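Local coordinates for Mab-21 domain-containing protein (Tribolium castaneum, PDB 7LT2) that senses double-stranded RNA in the cytoplasm and joins ATP and GTP into the cyclic dinucleotide 2',3'-cGAMP as a trigger of innate immunity, at residues Lys267-Thr272 / Ile276-Ile281; Arg12-Pro17 / Ala261-Lys266; Phe59-Lys64 / Tyr280-Phe285; Ala317-Pro322 / Thr339-Ser344. All blocks are in the same frame, centred on the assembly; numbering follows the deposited sequence.

Interaction 1. Residues Lys267-Thr272 / Ile276-Ile281; sequences KLKEKT and IASYYI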
loop_
_atom_site.group_PDB
_atom_site.type_symbol
_atom_site.label_atom_id
_atom_site.label_comp_id
_atom_site.label_asym_id
_atom_site.label_seq_id
_atom_site.Cartn_x
_atom_site.Cartn_y
_atom_site.Cartn_z
ATOM N N LYS A 267 1.599 -14.691 7.847
ATOM C CA LYS A 267 1.215 -15.093 9.197
ATOM C C LYS A 267 2.386 -15.738 9.921
ATOM O O LYS A 267 2.632 -15.457 11.100
ATOM C CB LYS A 267 0.024 -16.052 9.137
ATOM C CG LYS A 267 -0.538 -16.481 10.499
ATOM C CD LYS A 267 -1.235 -15.324 11.196
ATOM C CE LYS A 267 -2.065 -15.784 12.394
ATOM N NZ LYS A 267 -1.211 -16.420 13.423
ATOM N N LEU A 268 3.129 -16.599 9.218
ATOM C CA LEU A 268 4.339 -17.187 9.784
ATOM C C LEU A 268 5.359 -16.111 10.135
ATOM O O LEU A 268 6.011 -16.179 11.186
ATOM C CB LEU A 268 4.931 -18.186 8.790
ATOM C CG LEU A 268 6.183 -18.961 9.199
ATOM C CD1 LEU A 268 5.902 -19.813 10.428
ATOM C CD2 LEU A 268 6.680 -19.822 8.040
ATOM N N LYS A 269 5.506 -15.111 9.265
ATOM C CA LYS A 269 6.434 -14.015 9.523
ATOM C C LYS A 269 6.043 -13.244 10.777
ATOM O O LYS A 269 6.903 -12.902 11.601
ATOM C CB LYS A 269 6.484 -13.089 8.300
ATOM C CG LYS A 269 7.424 -11.892 8.429
ATOM C CD LYS A 269 6.709 -10.634 8.925
ATOM C CE LYS A 269 5.772 -10.064 7.866
ATOM N NZ LYS A 269 5.165 -8.777 8.307
ATOM N N GLU A 270 4.749 -12.958 10.937
ATOM C CA GLU A 270 4.286 -12.227 12.111
ATOM C C GLU A 270 4.595 -12.978 13.395
ATOM O O GLU A 270 4.890 -12.360 14.423
ATOM C CB GLU A 270 2.783 -11.972 12.024
ATOM C CG GLU A 270 2.368 -10.919 11.030
ATOM C CD GLU A 270 0.865 -10.695 11.044
ATOM O OE1 GLU A 270 0.210 -11.093 12.033
ATOM O OE2 GLU A 270 0.337 -10.130 10.067
ATOM N N LYS A 271 4.536 -14.304 13.358
ATOM C CA LYS A 271 4.769 -15.061 14.579
ATOM C C LYS A 271 6.251 -15.283 14.865
ATOM O O LYS A 271 6.668 -15.225 16.027
ATOM C CB LYS A 271 4.040 -16.405 14.514
ATOM C CG LYS A 271 4.134 -17.191 15.816
ATOM C CD LYS A 271 3.357 -18.485 15.747
ATOM C CE LYS A 271 3.735 -19.406 16.893
ATOM N NZ LYS A 271 3.087 -20.741 16.753
ATOM N N THR A 272 7.066 -15.531 13.837
ATOM C CA THR A 272 8.431 -15.987 14.061
ATOM C C THR A 272 9.528 -15.016 13.635
ATOM O O THR A 272 10.634 -15.105 14.177
ATOM C CB THR A 272 8.670 -17.336 13.359
ATOM O OG1 THR A 272 8.561 -17.175 11.941
ATOM C CG2 THR A 272 7.642 -18.371 13.822
ATOM N N ILE A 276 11.158 -8.938 9.124
ATOM C CA ILE A 276 10.992 -8.879 7.674
ATOM C C ILE A 276 9.713 -8.113 7.363
ATOM O O ILE A 276 8.631 -8.481 7.832
ATOM C CB ILE A 276 10.947 -10.287 7.058
ATOM C CG1 ILE A 276 12.232 -11.062 7.371
ATOM C CG2 ILE A 276 10.682 -10.207 5.549
ATOM C CD1 ILE A 276 13.487 -10.481 6.739
ATOM N N ALA A 277 9.830 -7.052 6.569
ATOM C CA ALA A 277 8.663 -6.264 6.202
ATOM C C ALA A 277 7.780 -7.018 5.208
ATOM O O ALA A 277 8.260 -7.801 4.383
ATOM C CB ALA A 277 9.094 -4.925 5.601
ATOM N N SER A 278 6.472 -6.761 5.291
ATOM C CA SER A 278 5.520 -7.451 4.424
ATOM C C SER A 278 5.823 -7.222 2.947
ATOM O O SER A 278 5.653 -8.133 2.129
ATOM C CB SER A 278 4.095 -7.010 4.754
ATOM O OG SER A 278 3.731 -7.420 6.061
ATOM N N TYR A 279 6.279 -6.021 2.578
ATOM C CA TYR A 279 6.546 -5.769 1.163
ATOM C C TYR A 279 7.689 -6.631 0.648
ATOM O O TYR A 279 7.760 -6.905 -0.556
ATOM C CB TYR A 279 6.850 -4.290 0.913
ATOM C CG TYR A 279 6.967 -3.944 -0.564
ATOM C CD1 TYR A 279 5.855 -3.990 -1.402
ATOM C CD2 TYR A 279 8.187 -3.586 -1.118
ATOM C CE1 TYR A 279 5.959 -3.675 -2.755
ATOM C CE2 TYR A 279 8.299 -3.267 -2.464
ATOM C CZ TYR A 279 7.187 -3.319 -3.278
ATOM O OH TYR A 279 7.316 -2.998 -4.614
ATOM N N TYR A 280 8.592 -7.061 1.534
ATOM C CA TYR A 280 9.669 -7.943 1.098
ATOM C C TYR A 280 9.120 -9.306 0.700
ATOM O O TYR A 280 9.614 -9.929 -0.247
ATOM C CB TYR A 280 10.729 -8.093 2.197
ATOM C CG TYR A 280 11.268 -6.785 2.752
ATOM C CD1 TYR A 280 11.089 -5.584 2.076
ATOM C CD2 TYR A 280 11.961 -6.761 3.952
ATOM C CE1 TYR A 280 11.575 -4.393 2.589
ATOM C CE2 TYR A 280 12.459 -5.579 4.470
ATOM C CZ TYR A 280 12.260 -4.399 3.783
ATOM O OH TYR A 280 12.748 -3.216 4.295
ATOM N N ILE A 281 8.099 -9.785 1.416
ATOM C CA ILE A 281 7.442 -11.032 1.032
ATOM C C ILE A 281 6.668 -10.845 -0.266
ATOM O O ILE A 281 6.729 -11.690 -1.169
ATOM C CB ILE A 281 6.533 -11.526 2.171
ATOM C CG1 ILE A 281 7.377 -11.922 3.383
ATOM C CG2 ILE A 281 5.692 -12.713 1.714
ATOM C CD1 ILE A 281 6.566 -12.134 4.644
HETATM O O HOH W 1 6.936 -6.878 9.794
#
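The side chain of K269 fills the angle between its own helix and the start of helix 278-291, touching I281 with its root and S278 with its ammonium end. The close side lies near the root: CD1 of I281 sits 3.8 Å from CB of K269 and lies almost as near to CG, the two side chains passing at a slant. Further out, CD of K269 comes within 3.1 Å of the backbone oxygen of I276. Around this part Y312 of helix 301-318 packs on both I276 and I281, while I265 lies against I281. The two segments belong to successive helices, joined by a short turn, of the Mab-21 HhH/H2TH-like domain, with A277 as N-cap of the second helix, and S278 to I281 belong to a set of residues predicted by similarity to bind ATP. Toward the more accessible side, the K269 chain bends at chi2 (-94°) and again at chi3 (-71°), which brings its ammonium to the start of helix 278-291. There NZ donates to OG of S278 at 3.0 Å. A water accepts a second bond from NZ of K269, also 3.0 Å long, and donates to the I276 carbonyl oxygen.

Interaction 2. Residues Arg12-Pro17 / Ala261-Lys266; sequences RFISLP and AVKLIK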
loop_
_atom_site.group_PDB
_atom_site.type_symbol
_atom_site.label_atom_id
_atom_site.label_comp_id
_atom_site.label_asym_id
_atom_site.label_seq_id
_atom_site.Cartn_x
_atom_site.Cartn_y
_atom_site.Cartn_z
ATOM N N ARG A 12 -10.521 -19.186 8.901
ATOM C CA ARG A 12 -10.901 -18.976 10.290
ATOM C C ARG A 12 -9.962 -18.056 11.060
ATOM O O ARG A 12 -10.375 -17.508 12.088
ATOM C CB ARG A 12 -11.007 -20.323 11.011
ATOM C CG ARG A 12 -12.235 -21.132 10.606
ATOM C CD ARG A 12 -12.544 -22.195 11.649
ATOM N NE ARG A 12 -11.635 -23.329 11.561
ATOM C CZ ARG A 12 -11.201 -24.026 12.604
ATOM N NH1 ARG A 12 -11.488 -23.666 13.845
ATOM N NH2 ARG A 12 -10.458 -25.109 12.398
ATOM N N PHE A 13 -8.725 -17.865 10.603
ATOM C CA PHE A 13 -7.764 -17.112 11.398
ATOM C C PHE A 13 -6.956 -16.086 10.621
ATOM O O PHE A 13 -6.147 -15.384 11.233
ATOM C CB PHE A 13 -6.809 -18.082 12.120
ATOM C CG PHE A 13 -7.477 -18.836 13.223
ATOM C CD1 PHE A 13 -8.173 -20.004 12.958
ATOM C CD2 PHE A 13 -7.453 -18.355 14.520
ATOM C CE1 PHE A 13 -8.822 -20.679 13.964
ATOM C CE2 PHE A 13 -8.094 -19.032 15.532
ATOM C CZ PHE A 13 -8.780 -20.193 15.254
ATOM N N ILE A 14 -7.157 -15.950 9.315
ATOM C CA ILE A 14 -6.292 -15.077 8.534
ATOM C C ILE A 14 -7.099 -14.030 7.780
ATOM O O ILE A 14 -6.872 -12.828 7.950
ATOM C CB ILE A 14 -5.410 -15.893 7.573
ATOM C CG1 ILE A 14 -4.467 -16.798 8.369
ATOM C CG2 ILE A 14 -4.592 -14.959 6.688
ATOM C CD1 ILE A 14 -3.429 -17.491 7.520
ATOM N N SER A 15 -8.044 -14.466 6.951
ATOM C CA SER A 15 -8.684 -13.580 5.982
ATOM C C SER A 15 -10.032 -13.080 6.482
ATOM O O SER A 15 -10.891 -13.876 6.871
ATOM C CB SER A 15 -8.872 -14.283 4.636
ATOM O OG SER A 15 -7.631 -14.506 3.994
ATOM N N LEU A 16 -10.222 -11.761 6.430
ATOM C CA LEU A 16 -11.546 -11.196 6.640
ATOM C C LEU A 16 -12.495 -11.721 5.564
ATOM O O LEU A 16 -12.122 -11.781 4.387
ATOM C CB LEU A 16 -11.489 -9.663 6.593
ATOM C CG LEU A 16 -12.758 -8.919 7.025
ATOM C CD1 LEU A 16 -12.948 -8.997 8.527
ATOM C CD2 LEU A 16 -12.745 -7.465 6.562
ATOM N N PRO A 17 -13.713 -12.130 5.930
ATOM C CA PRO A 17 -14.662 -12.619 4.920
ATOM C C PRO A 17 -14.871 -11.590 3.821
ATOM O O PRO A 17 -14.932 -10.387 4.080
ATOM C CB PRO A 17 -15.947 -12.854 5.722
ATOM C CG PRO A 17 -15.493 -13.029 7.131
ATOM C CD PRO A 17 -14.279 -12.158 7.288
ATOM N N ALA A 261 -1.474 -18.236 -0.217
ATOM C CA ALA A 261 -0.092 -18.605 0.079
ATOM C C ALA A 261 0.692 -17.425 0.642
ATOM O O ALA A 261 1.489 -17.588 1.576
ATOM C CB ALA A 261 0.586 -19.150 -1.179
ATOM N N VAL A 262 0.485 -16.227 0.085
ATOM C CA VAL A 262 1.187 -15.053 0.603
ATOM C C VAL A 262 0.804 -14.813 2.054
ATOM O O VAL A 262 1.663 -14.550 2.903
ATOM C CB VAL A 262 0.894 -13.808 -0.251
ATOM C CG1 VAL A 262 1.521 -12.573 0.401
ATOM C CG2 VAL A 262 1.438 -13.978 -1.647
ATOM N N LYS A 263 -0.492 -14.897 2.355
ATOM C CA LYS A 263 -0.964 -14.582 3.697
ATOM C C LYS A 263 -0.532 -15.635 4.706
ATOM O O LYS A 263 -0.217 -15.292 5.851
ATOM C CB LYS A 263 -2.485 -14.406 3.677
ATOM C CG LYS A 263 -2.908 -13.076 3.019
ATOM C CD LYS A 263 -4.416 -12.891 3.014
ATOM C CE LYS A 263 -5.056 -13.632 1.849
ATOM N NZ LYS A 263 -6.502 -13.296 1.715
ATOM N N LEU A 264 -0.477 -16.908 4.296
ATOM C CA LEU A 264 0.049 -17.946 5.181
ATOM C C LEU A 264 1.499 -17.665 5.546
ATOM O O LEU A 264 1.894 -17.805 6.708
ATOM C CB LEU A 264 -0.078 -19.323 4.522
ATOM C CG LEU A 264 -1.493 -19.871 4.335
ATOM C CD1 LEU A 264 -1.500 -21.010 3.321
ATOM C CD2 LEU A 264 -2.054 -20.346 5.659
ATOM N N ILE A 265 2.308 -17.258 4.564
ATOM C CA ILE A 265 3.700 -16.926 4.850
ATOM C C ILE A 265 3.788 -15.658 5.696
ATOM O O ILE A 265 4.596 -15.581 6.631
ATOM C CB ILE A 265 4.503 -16.808 3.541
ATOM C CG1 ILE A 265 4.607 -18.185 2.873
ATOM C CG2 ILE A 265 5.886 -16.215 3.804
ATOM C CD1 ILE A 265 5.303 -18.173 1.527
ATOM N N LYS A 266 2.951 -14.655 5.405
ATOM C CA LYS A 266 2.955 -13.447 6.233
ATOM C C LYS A 266 2.540 -13.758 7.666
ATOM O O LYS A 266 3.062 -13.158 8.614
ATOM C CB LYS A 266 2.037 -12.375 5.631
ATOM C CG LYS A 266 2.603 -11.688 4.396
ATOM C CD LYS A 266 1.599 -10.719 3.775
ATOM C CE LYS A 266 1.284 -9.564 4.706
ATOM N NZ LYS A 266 0.490 -8.476 4.044
#
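K263 and L264, neighbours on helix 258-272, meet I14 and S15, in the stretch that follows the N-terminal helix. K263 comes first and is used at both ends of its side chain. Its CB lies 3.7 Å from CG2 of I14, a slanting contact made at the root. Beyond that the chain runs straight to CD and turns at chi3 (-82°), carrying the ammonium to the hydroxyl of S15. NZ of K263 donates to OG of S15 at 2.8 Å, and CE follows at 3.5 Å from the same oxygen. The hydroxyl is also hydrogen-bonded to N10, so it is held by N10 of the preceding helix as well as by K263, whose NZ makes a further, weak bond to the carbonyl of G62. L264 is next: its CD2 meets CD1 of I14 at 3.7 Å, the two branched chains crossing at about a right angle. I14 therefore spreads over two consecutive helix residues, its CG2 branch on K263 and its CD1 end on L264. L264 also packs on F305 of helix 301-318. At the end of the segment, K266 turns toward S278 and I281 and bonds the carbonyl of L63; by similarity it is an ATP-binding residue. The contact joins the N-terminal end of the chain to helix 258-272 of the Mab-21 HhH/H2TH-like domain, beside the predicted nucleotide site.

Interaction 3. Residues Phe59-Lys64 / Tyr280-Phe285; sequences FYDGLK and YIKTVF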
loop_
_atom_site.group_PDB
_atom_site.type_symbol
_atom_site.label_atom_id
_atom_site.label_comp_id
_atom_site.label_asym_id
_atom_site.label_seq_id
_atom_site.Cartn_x
_atom_site.Cartn_y
_atom_site.Cartn_z
ATOM N N PHE A 59 -4.653 -4.383 2.497
ATOM C CA PHE A 59 -6.104 -4.566 2.508
ATOM C C PHE A 59 -6.675 -4.544 1.089
ATOM O O PHE A 59 -7.461 -5.421 0.711
ATOM C CB PHE A 59 -6.754 -3.492 3.388
ATOM C CG PHE A 59 -8.260 -3.538 3.402
ATOM C CD1 PHE A 59 -8.929 -4.703 3.736
ATOM C CD2 PHE A 59 -9.005 -2.412 3.091
ATOM C CE1 PHE A 59 -10.311 -4.746 3.751
ATOM C CE2 PHE A 59 -10.388 -2.446 3.104
ATOM C CZ PHE A 59 -11.041 -3.615 3.435
ATOM N N TYR A 60 -6.272 -3.561 0.277
ATOM C CA TYR A 60 -6.792 -3.473 -1.082
ATOM C C TYR A 60 -6.098 -4.427 -2.049
ATOM O O TYR A 60 -6.640 -4.687 -3.131
ATOM C CB TYR A 60 -6.695 -2.031 -1.590
ATOM C CG TYR A 60 -7.937 -1.232 -1.265
ATOM C CD1 TYR A 60 -8.060 -0.566 -0.050
ATOM C CD2 TYR A 60 -9.000 -1.168 -2.159
ATOM C CE1 TYR A 60 -9.200 0.157 0.260
ATOM C CE2 TYR A 60 -10.143 -0.442 -1.860
ATOM C CZ TYR A 60 -10.242 0.209 -0.648
ATOM O OH TYR A 60 -11.382 0.921 -0.351
ATOM N N ASP A 61 -4.924 -4.949 -1.690
ATOM C CA ASP A 61 -4.299 -6.015 -2.466
ATOM C C ASP A 61 -4.883 -7.385 -2.166
ATOM O O ASP A 61 -4.548 -8.347 -2.866
ATOM C CB ASP A 61 -2.792 -6.084 -2.198
ATOM C CG ASP A 61 -2.015 -5.011 -2.925
ATOM O OD1 ASP A 61 -2.510 -4.495 -3.954
ATOM O OD2 ASP A 61 -0.897 -4.692 -2.467
ATOM N N GLY A 62 -5.729 -7.504 -1.145
ATOM C CA GLY A 62 -6.197 -8.822 -0.760
ATOM C C GLY A 62 -5.157 -9.640 -0.031
ATOM O O GLY A 62 -5.224 -10.874 -0.045
ATOM N N LEU A 63 -4.196 -8.980 0.617
ATOM C CA LEU A 63 -3.072 -9.646 1.266
ATOM C C LEU A 63 -2.982 -9.346 2.759
ATOM O O LEU A 63 -1.964 -9.671 3.384
ATOM C CB LEU A 63 -1.757 -9.243 0.587
ATOM C CG LEU A 63 -1.582 -9.611 -0.887
ATOM C CD1 LEU A 63 -0.272 -9.030 -1.409
ATOM C CD2 LEU A 63 -1.621 -11.119 -1.081
ATOM N N LYS A 64 -4.014 -8.747 3.352
ATOM C CA LYS A 64 -3.979 -8.413 4.771
ATOM C C LYS A 64 -4.229 -9.652 5.624
ATOM O O LYS A 64 -5.187 -10.396 5.386
ATOM C CB LYS A 64 -5.017 -7.333 5.092
ATOM C CG LYS A 64 -5.108 -6.964 6.580
ATOM C CD LYS A 64 -3.790 -6.393 7.099
ATOM C CE LYS A 64 -3.852 -6.128 8.595
ATOM N NZ LYS A 64 -2.515 -5.819 9.156
ATOM N N TYR A 280 8.592 -7.061 1.534
ATOM C CA TYR A 280 9.669 -7.943 1.098
ATOM C C TYR A 280 9.120 -9.306 0.700
ATOM O O TYR A 280 9.614 -9.929 -0.247
ATOM C CB TYR A 280 10.729 -8.093 2.197
ATOM C CG TYR A 280 11.268 -6.785 2.752
ATOM C CD1 TYR A 280 11.089 -5.584 2.076
ATOM C CD2 TYR A 280 11.961 -6.761 3.952
ATOM C CE1 TYR A 280 11.575 -4.393 2.589
ATOM C CE2 TYR A 280 12.459 -5.579 4.470
ATOM C CZ TYR A 280 12.260 -4.399 3.783
ATOM O OH TYR A 280 12.748 -3.216 4.295
ATOM N N ILE A 281 8.099 -9.785 1.416
ATOM C CA ILE A 281 7.442 -11.032 1.032
ATOM C C ILE A 281 6.668 -10.845 -0.266
ATOM O O ILE A 281 6.729 -11.690 -1.169
ATOM C CB ILE A 281 6.533 -11.526 2.171
ATOM C CG1 ILE A 281 7.377 -11.922 3.383
ATOM C CG2 ILE A 281 5.692 -12.713 1.714
ATOM C CD1 ILE A 281 6.566 -12.134 4.644
ATOM N N LYS A 282 5.927 -9.736 -0.382
ATOM C CA LYS A 282 5.246 -9.428 -1.638
ATOM C C LYS A 282 6.233 -9.410 -2.798
ATOM O O LYS A 282 5.954 -9.958 -3.871
ATOM C CB LYS A 282 4.528 -8.080 -1.527
ATOM C CG LYS A 282 3.574 -7.775 -2.683
ATOM C CD LYS A 282 3.083 -6.333 -2.628
ATOM C CE LYS A 282 2.075 -6.043 -3.736
ATOM N NZ LYS A 282 1.744 -4.590 -3.807
ATOM N N THR A 283 7.409 -8.808 -2.582
ATOM C CA THR A 283 8.423 -8.726 -3.629
ATOM C C THR A 283 8.914 -10.107 -4.039
ATOM O O THR A 283 9.109 -10.377 -5.230
ATOM C CB THR A 283 9.592 -7.858 -3.158
ATOM O OG1 THR A 283 9.137 -6.515 -2.935
ATOM C CG2 THR A 283 10.704 -7.843 -4.200
ATOM N N VAL A 284 9.137 -10.995 -3.065
ATOM C CA VAL A 284 9.531 -12.362 -3.394
ATOM C C VAL A 284 8.495 -13.007 -4.311
ATOM O O VAL A 284 8.843 -13.671 -5.295
ATOM C CB VAL A 284 9.749 -13.181 -2.108
ATOM C CG1 VAL A 284 9.795 -14.668 -2.411
ATOM C CG2 VAL A 284 11.037 -12.743 -1.421
ATOM N N PHE A 285 7.208 -12.788 -4.033
ATOM C CA PHE A 285 6.176 -13.386 -4.879
ATOM C C PHE A 285 6.137 -12.763 -6.273
ATOM O O PHE A 285 5.845 -13.467 -7.244
ATOM C CB PHE A 285 4.806 -13.297 -4.201
ATOM C CG PHE A 285 4.511 -14.467 -3.306
ATOM C CD1 PHE A 285 5.044 -14.523 -2.027
ATOM C CD2 PHE A 285 3.732 -15.528 -3.757
ATOM C CE1 PHE A 285 4.790 -15.604 -1.201
ATOM C CE2 PHE A 285 3.472 -16.614 -2.937
ATOM C CZ PHE A 285 4.003 -16.654 -1.656
HETATM O O HOH W 2 -0.374 -3.480 -5.305
#
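D61 and K282 form a buried salt bridge, with NZ of K282 donating to OD2 of D61 at 3.0 Å. It spans the two lobes of this cGAS-like nucleotidyltransferase: D61 lies in the short, weakly bonded helix 58-61 of the catalytic domain, while K282, an ATP-binding residue by similarity, lies on helix 278-291 of the HhH/H2TH-like domain. The ammonium meets OD2 from above the carboxylate plane, 38° out of it. A water accepts from NZ of K282 at 2.8 Å and lies 2.7 Å from OD1 of D61, a second connection between the two side chains. Each charge has another partner, since OD1 of D61 is paired with R249 and NZ of K282 with E248, itself a predicted ATP-binding residue. The result is an alternating row of charges, R249, D61, K282, E248. K282 gets there by full extension: its CG stands opposite the backbone N (chi1 -169°) and all later torsions are near 180°, so the lysine reaches straight out from its helix and meets the aspartate at about a right angle. Behind D61 the backbone turns through a Schellman motif at G62, whose phi is positive, and this brings L63 round to the lysine stem. L63 also rests on V262 and K259 of helix 258-272. Across the contact its CD1 lies 4.2 Å from CG of K282.

Interaction 4. Residues Ala317-Pro322 / Thr339-Ser344; sequences ADQSIP and TLNNIS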
loop_
_atom_site.group_PDB
_atom_site.type_symbol
_atom_site.label_atom_id
_atom_site.label_comp_id
_atom_site.label_asym_id
_atom_site.label_seq_id
_atom_site.Cartn_x
_atom_site.Cartn_y
_atom_site.Cartn_z
ATOM N N ALA A 317 18.188 -16.604 2.898
ATOM C CA ALA A 317 19.518 -17.192 3.047
ATOM C C ALA A 317 20.540 -16.481 2.170
ATOM O O ALA A 317 21.672 -16.228 2.602
ATOM C CB ALA A 317 19.474 -18.682 2.714
ATOM N N ASP A 318 20.161 -16.155 0.933
ATOM C CA ASP A 318 21.031 -15.397 0.042
ATOM C C ASP A 318 21.209 -13.953 0.496
ATOM O O ASP A 318 22.092 -13.260 -0.024
ATOM C CB ASP A 318 20.466 -15.444 -1.382
ATOM C CG ASP A 318 21.447 -14.938 -2.424
ATOM O OD1 ASP A 318 22.587 -15.448 -2.475
ATOM O OD2 ASP A 318 21.067 -14.040 -3.207
ATOM N N GLN A 319 20.396 -13.495 1.453
ATOM C CA GLN A 319 20.475 -12.143 2.005
ATOM C C GLN A 319 20.267 -11.078 0.929
ATOM O O GLN A 319 20.847 -9.993 0.987
ATOM C CB GLN A 319 21.794 -11.934 2.759
ATOM C CG GLN A 319 21.982 -12.958 3.872
ATOM C CD GLN A 319 23.218 -12.732 4.714
ATOM O OE1 GLN A 319 23.963 -11.772 4.513
ATOM N NE2 GLN A 319 23.446 -13.628 5.669
ATOM N N SER A 320 19.417 -11.372 -0.053
ATOM C CA SER A 320 19.131 -10.415 -1.115
ATOM C C SER A 320 17.699 -10.601 -1.589
ATOM O O SER A 320 17.316 -11.702 -1.995
ATOM C CB SER A 320 20.106 -10.585 -2.282
ATOM O OG SER A 320 19.726 -9.768 -3.379
ATOM N N ILE A 321 16.910 -9.532 -1.515
ATOM C CA ILE A 321 15.605 -9.473 -2.163
ATOM C C ILE A 321 15.620 -8.238 -3.053
ATOM O O ILE A 321 15.345 -7.126 -2.573
ATOM C CB ILE A 321 14.452 -9.421 -1.148
ATOM C CG1 ILE A 321 14.491 -10.649 -0.238
ATOM C CG2 ILE A 321 13.111 -9.334 -1.875
ATOM C CD1 ILE A 321 13.384 -10.669 0.815
ATOM N N PRO A 322 15.972 -8.372 -4.328
ATOM C CA PRO A 322 16.011 -7.197 -5.205
ATOM C C PRO A 322 14.633 -6.567 -5.325
ATOM O O PRO A 322 13.626 -7.260 -5.488
ATOM C CB PRO A 322 16.493 -7.765 -6.545
ATOM C CG PRO A 322 17.180 -9.046 -6.197
ATOM C CD PRO A 322 16.435 -9.592 -5.011
ATOM N N THR A 339 21.096 -11.534 11.744
ATOM C CA THR A 339 19.636 -11.560 11.767
ATOM C C THR A 339 19.083 -12.431 10.644
ATOM O O THR A 339 18.200 -13.266 10.865
ATOM C CB THR A 339 19.092 -10.134 11.658
ATOM O OG1 THR A 339 19.631 -9.334 12.718
ATOM C CG2 THR A 339 17.568 -10.125 11.731
ATOM N N LEU A 340 19.591 -12.246 9.426
ATOM C CA LEU A 340 19.084 -13.016 8.293
ATOM C C LEU A 340 19.460 -14.489 8.407
ATOM O O LEU A 340 18.672 -15.365 8.029
ATOM C CB LEU A 340 19.608 -12.424 6.990
ATOM C CG LEU A 340 19.151 -10.994 6.722
ATOM C CD1 LEU A 340 19.897 -10.407 5.530
ATOM C CD2 LEU A 340 17.646 -10.962 6.484
ATOM N N ASN A 341 20.660 -14.782 8.921
ATOM C CA ASN A 341 21.050 -16.170 9.156
ATOM C C ASN A 341 20.105 -16.845 10.144
ATOM O O ASN A 341 19.648 -17.971 9.914
ATOM C CB ASN A 341 22.492 -16.243 9.664
ATOM C CG ASN A 341 23.519 -16.001 8.566
ATOM O OD1 ASN A 341 23.203 -16.046 7.378
ATOM N ND2 ASN A 341 24.763 -15.753 8.967
ATOM N N ASN A 342 19.797 -16.171 11.255
ATOM C CA ASN A 342 18.905 -16.756 12.251
ATOM C C ASN A 342 17.511 -16.980 11.680
ATOM O O ASN A 342 16.886 -18.014 11.940
ATOM C CB ASN A 342 18.825 -15.860 13.488
ATOM C CG ASN A 342 20.116 -15.839 14.288
ATOM O OD1 ASN A 342 20.953 -16.740 14.181
ATOM N ND2 ASN A 342 20.274 -14.813 15.110
ATOM N N ILE A 343 17.001 -16.018 10.909
ATOM C CA ILE A 343 15.661 -16.170 10.351
ATOM C C ILE A 343 15.632 -17.313 9.342
ATOM O O ILE A 343 14.709 -18.135 9.345
ATOM C CB ILE A 343 15.181 -14.842 9.737
ATOM C CG1 ILE A 343 14.999 -13.793 10.837
ATOM C CG2 ILE A 343 13.865 -15.039 8.984
ATOM C CD1 ILE A 343 14.726 -12.402 10.318
ATOM N N SER A 344 16.650 -17.401 8.481
ATOM C CA SER A 344 16.707 -18.497 7.517
ATOM C C SER A 344 16.810 -19.851 8.215
ATOM O O SER A 344 16.197 -20.831 7.774
ATOM C CB SER A 344 17.880 -18.296 6.558
ATOM O OG SER A 344 17.940 -19.352 5.613
HETATM O O HOH W 3 22.868 -17.076 4.989
#
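Apolar contact between Q319 and L340 makes up much of this surface junction. CD1 of L340 lies 3.7 Å from both CB and CG of Q319, so the leucine tip meets the aliphatic part of the glutamine, the two chains running at a slant to each other. Close by, the methyl of A317 faces the hydroxyl of S344, with CB of A317 3.3 Å from OG of S344; that hydroxyl has its polar partner in N313, one turn back on the helix of A317. The polar contacts gather on N341. NE2 of Q319 reaches OD1 of N341 at 3.0 Å, but the bond is weak, its angle at the hydrogen being only 122°, and the two amide planes are turned 49° apart. A water lies 2.6 Å from the same OD1 of N341 and 2.8 Å from the carbonyl oxygen of A317, bridging the two. The chain leaves helix 301-318 at Q319 in a Schellman motif, with positive phi. Just beyond, I321 turns inward onto Y280, T283 and V284. The contact joins helix 337-354 to the end of helix 301-318 at the outer edge of the helical domain, packed against helix 278-291 through I321.

How the interactions relate
From the N terminus, interaction 2 opens first, at 12-17, and closes only at 261-266, so its loop encloses every strand of the catalytic sheet. Interaction 3 starts inside that loop, at 59-64, and ends beyond it, at 280-285; the two cross, and they meet between L63 and helix 258-272. Interaction 1 then closes the short turn between helices 258-272 and 278-291, sharing Y280 and I281 with interaction 3. Interaction 4 follows in series, closing the loop between helices 301-318 and 337-354, and touches interaction 1 through I276 and I343. Interactions 2 and 3 thus tie distant parts of the chain to the helical domain, whereas 1 and 4 join helices within it.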